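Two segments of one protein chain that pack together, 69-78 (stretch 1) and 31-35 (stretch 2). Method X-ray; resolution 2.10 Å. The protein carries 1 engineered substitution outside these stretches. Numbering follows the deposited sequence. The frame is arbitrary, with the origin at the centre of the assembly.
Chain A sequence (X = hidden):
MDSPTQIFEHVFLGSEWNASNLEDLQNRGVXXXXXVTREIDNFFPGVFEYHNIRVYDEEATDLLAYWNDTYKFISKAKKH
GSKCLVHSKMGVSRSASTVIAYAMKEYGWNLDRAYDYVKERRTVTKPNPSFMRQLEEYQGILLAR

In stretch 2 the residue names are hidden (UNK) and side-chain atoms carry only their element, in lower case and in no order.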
# COMPACT_ATOMS: atom_id res chain seq x y z
N ASP A 69 0.99 -8.36 -7.74
CA ASP A 69 1.01 -7.20 -8.62
C ASP A 69 1.53 -5.99 -7.85
O ASP A 69 2.38 -5.23 -8.32
CB ASP A 69 -0.39 -6.88 -9.12
CG ASP A 69 -0.91 -7.82 -10.19
OD1 ASP A 69 -0.24 -8.83 -10.49
OD2 ASP A 69 -2.01 -7.54 -10.73
N THR A 70 0.98 -5.82 -6.65
CA THR A 70 1.40 -4.73 -5.77
C THR A 70 2.86 -4.95 -5.37
O THR A 70 3.68 -4.04 -5.40
CB THR A 70 0.49 -4.62 -4.55
OG1 THR A 70 0.48 -5.84 -3.79
CG2 THR A 70 -0.97 -4.44 -4.99
N TYR A 71 3.17 -6.21 -5.03
CA TYR A 71 4.54 -6.57 -4.74
C TYR A 71 5.48 -6.15 -5.87
O TYR A 71 6.51 -5.53 -5.61
CB TYR A 71 4.69 -8.08 -4.51
CG TYR A 71 6.12 -8.46 -4.17
CD1 TYR A 71 6.60 -8.29 -2.88
CD2 TYR A 71 6.98 -8.99 -5.12
CE1 TYR A 71 7.89 -8.62 -2.54
CE2 TYR A 71 8.28 -9.33 -4.79
CZ TYR A 71 8.73 -9.15 -3.50
OH TYR A 71 10.02 -9.48 -3.17
N LYS A 72 5.11 -6.52 -7.09
CA LYS A 72 5.88 -6.26 -8.30
C LYS A 72 6.22 -4.77 -8.45
O LYS A 72 7.36 -4.40 -8.71
CB LYS A 72 5.10 -6.73 -9.52
CG LYS A 72 5.94 -7.27 -10.66
CD LYS A 72 5.87 -6.39 -11.90
CE LYS A 72 7.24 -6.09 -12.48
NZ LYS A 72 8.06 -5.24 -11.56
N PHE A 73 5.20 -3.94 -8.31
CA PHE A 73 5.36 -2.51 -8.48
C PHE A 73 6.26 -1.90 -7.41
O PHE A 73 7.20 -1.17 -7.74
CB PHE A 73 3.98 -1.83 -8.46
CG PHE A 73 4.04 -0.37 -8.90
CD1 PHE A 73 4.31 -0.05 -10.22
CD2 PHE A 73 3.82 0.65 -7.99
CE1 PHE A 73 4.36 1.27 -10.63
CE2 PHE A 73 3.88 1.97 -8.39
CZ PHE A 73 4.14 2.28 -9.72
N ILE A 74 5.96 -2.20 -6.15
CA ILE A 74 6.70 -1.63 -5.03
C ILE A 74 8.16 -2.07 -5.07
O ILE A 74 9.06 -1.30 -4.75
CB ILE A 74 6.11 -2.06 -3.67
CG1 ILE A 74 4.66 -1.64 -3.43
CG2 ILE A 74 7.00 -1.58 -2.53
CD1 ILE A 74 4.05 -2.24 -2.18
N SER A 75 8.36 -3.33 -5.44
CA SER A 75 9.69 -3.89 -5.66
C SER A 75 10.39 -3.13 -6.78
O SER A 75 11.59 -2.87 -6.74
CB SER A 75 9.59 -5.38 -5.98
OG SER A 75 10.40 -5.75 -7.08
N LYS A 76 9.60 -2.74 -7.78
CA LYS A 76 10.09 -1.92 -8.88
C LYS A 76 10.62 -0.58 -8.38
O LYS A 76 11.68 -0.13 -8.79
CB LYS A 76 8.96 -1.71 -9.89
CG LYS A 76 9.31 -0.77 -11.03
CD LYS A 76 8.15 -0.69 -12.03
CE LYS A 76 8.64 -0.30 -13.42
NZ LYS A 76 7.53 -0.35 -14.41
N ALA A 77 9.89 0.05 -7.47
CA ALA A 77 10.31 1.36 -6.96
C ALA A 77 11.71 1.27 -6.36
O ALA A 77 12.62 1.97 -6.78
CB ALA A 77 9.31 1.89 -5.95
N LYS A 78 11.87 0.39 -5.38
CA LYS A 78 13.15 0.12 -4.76
C LYS A 78 14.23 -0.16 -5.80
O LYS A 78 15.37 0.27 -5.67
CB LYS A 78 13.03 -1.07 -3.80
CG LYS A 78 14.10 -2.15 -3.92
CD LYS A 78 13.60 -3.48 -3.38
CE LYS A 78 13.39 -4.47 -4.52
NZ LYS A 78 13.25 -5.86 -4.03
N UNK A 31 8.38 8.82 -6.63
CA UNK A 31 8.23 8.91 -8.09
C UNK A 31 7.28 7.82 -8.58
O UNK A 31 6.84 7.86 -9.73
n UNK A 31 8.88 13.25 -10.18
c UNK A 31 9.85 12.78 -9.41
c UNK A 31 9.57 8.80 -8.82
n UNK A 31 10.78 13.60 -8.94
c UNK A 31 10.91 10.88 -8.27
n UNK A 31 9.89 11.49 -9.11
c UNK A 31 10.76 9.38 -8.11
N UNK A 32 7.01 6.87 -7.70
CA UNK A 32 6.08 5.78 -7.97
C UNK A 32 4.86 5.92 -7.07
O UNK A 32 4.98 6.23 -5.89
c UNK A 32 6.74 4.42 -7.72
c UNK A 32 9.22 4.54 -8.16
c UNK A 32 8.95 3.22 -10.56
c UNK A 32 7.95 4.14 -8.57
c UNK A 32 7.83 3.47 -9.78
c UNK A 32 10.34 4.29 -8.94
o UNK A 32 11.30 3.37 -10.91
c UNK A 32 10.20 3.63 -10.13
N UNK A 33 3.68 5.69 -7.64
CA UNK A 33 2.47 5.77 -6.83
C UNK A 33 1.57 4.56 -7.07
O UNK A 33 1.14 4.33 -8.20
c UNK A 33 0.41 7.08 -6.25
c UNK A 33 1.68 9.59 -7.24
c UNK A 33 2.47 8.35 -6.90
c UNK A 33 1.68 7.06 -7.10
N UNK A 34 1.34 3.83 -5.99
CA UNK A 34 0.41 2.72 -5.94
C UNK A 34 -0.94 3.21 -5.41
O UNK A 34 -1.13 3.45 -4.21
c UNK A 34 0.96 1.59 -5.09
c UNK A 34 0.16 0.28 -5.07
c UNK A 34 0.98 -0.82 -4.41
c UNK A 34 -0.25 -0.12 -6.48
N UNK A 35 -1.85 3.38 -6.35
CA UNK A 35 -3.20 3.85 -6.11
C UNK A 35 -4.17 2.67 -6.02
O UNK A 35 -4.60 2.15 -7.04
c UNK A 35 -4.96 5.44 -7.02
c UNK A 35 -3.61 4.79 -7.24
o UNK A 35 -5.72 4.99 -6.17
n UNK A 35 -5.22 6.49 -7.79

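Position 31 carries seven side-chain atoms: three carbons in a row, a nitrogen, and then a carbon bearing two more nitrogens. Nothing at this position touches the helix. The terminal group is a guanidinium, so the residue is arginine. The CA-to-CB bond of Arg 31 points sideways and the end of the chain leads away, as suits a long charged group beside an apolar contact. Its NH2 is hydrogen-bonded elsewhere in the structure.

Position 32 has eight side-chain atoms, one carbon leading to a ring of six carbons that bears a single oxygen. Its CB lies 3.8 Å from CE2 of Phe 73, and the ring reaches on to Lys 76 and Ala 77. A six-carbon ring with one oxygen is that of tyrosine. One face of the Tyr 32 ring receives the helix backbone: CA of Ala 77 stands 3.7 Å from the ring centroid, 19° off the normal, a CH-pi contact, while CB of Ala 77 comes within 3.5 Å of Tyr 32 CD1. Alanine has only CB beyond its backbone, and here the ring lies close against both its CA and its CB. The edge of the ring is directed toward the face of Phe 73 in an offset edge-to-face pair, with planes at 79°. CG of Lys 76 adds an aliphatic contact, 4.0 Å from Tyr 32 CE2.

Position 33 shows four carbons, forked at the first, with one arm two carbons long. The side chain makes no close contact with the helix, but the carbonyl O of position 33 lies 3.6 Å from CE2 of Phe 73. The fork marks isoleucine. Ile 33 points away from the helix, in alternation with its neighbours along the strand. It is buried, so an apolar side chain fits, and a beta-branched residue is at home in a strand.

Position 34 also has four carbons, but the fork comes at the second. Its CB is 4.2 Å from CD2 of Phe 73, and a branch carbon approaches Thr 70 and Ile 74. This is leucine. Leu 34 CD2 lies 3.8 Å from CB of Thr 70 and 3.9 Å from CG1 of Ile 74, so the later fork carries a methyl out to the helix.

Position 35 has two carbons, the second carrying one oxygen and one nitrogen, and touches nothing on the helix. The amide marks asparagine; both polar atoms of Asn 35 are hydrogen-bonded outside the contact, so this buried side chain is satisfied.

The contact is apolar, without a hydrogen bond across it. Helix and strand run nearly antiparallel, at 164°, and Tyr 32 and Leu 34 point toward the helix, with Phe 73 reaching back to touch both.

Stretch 2, residues 31-35: RYILN
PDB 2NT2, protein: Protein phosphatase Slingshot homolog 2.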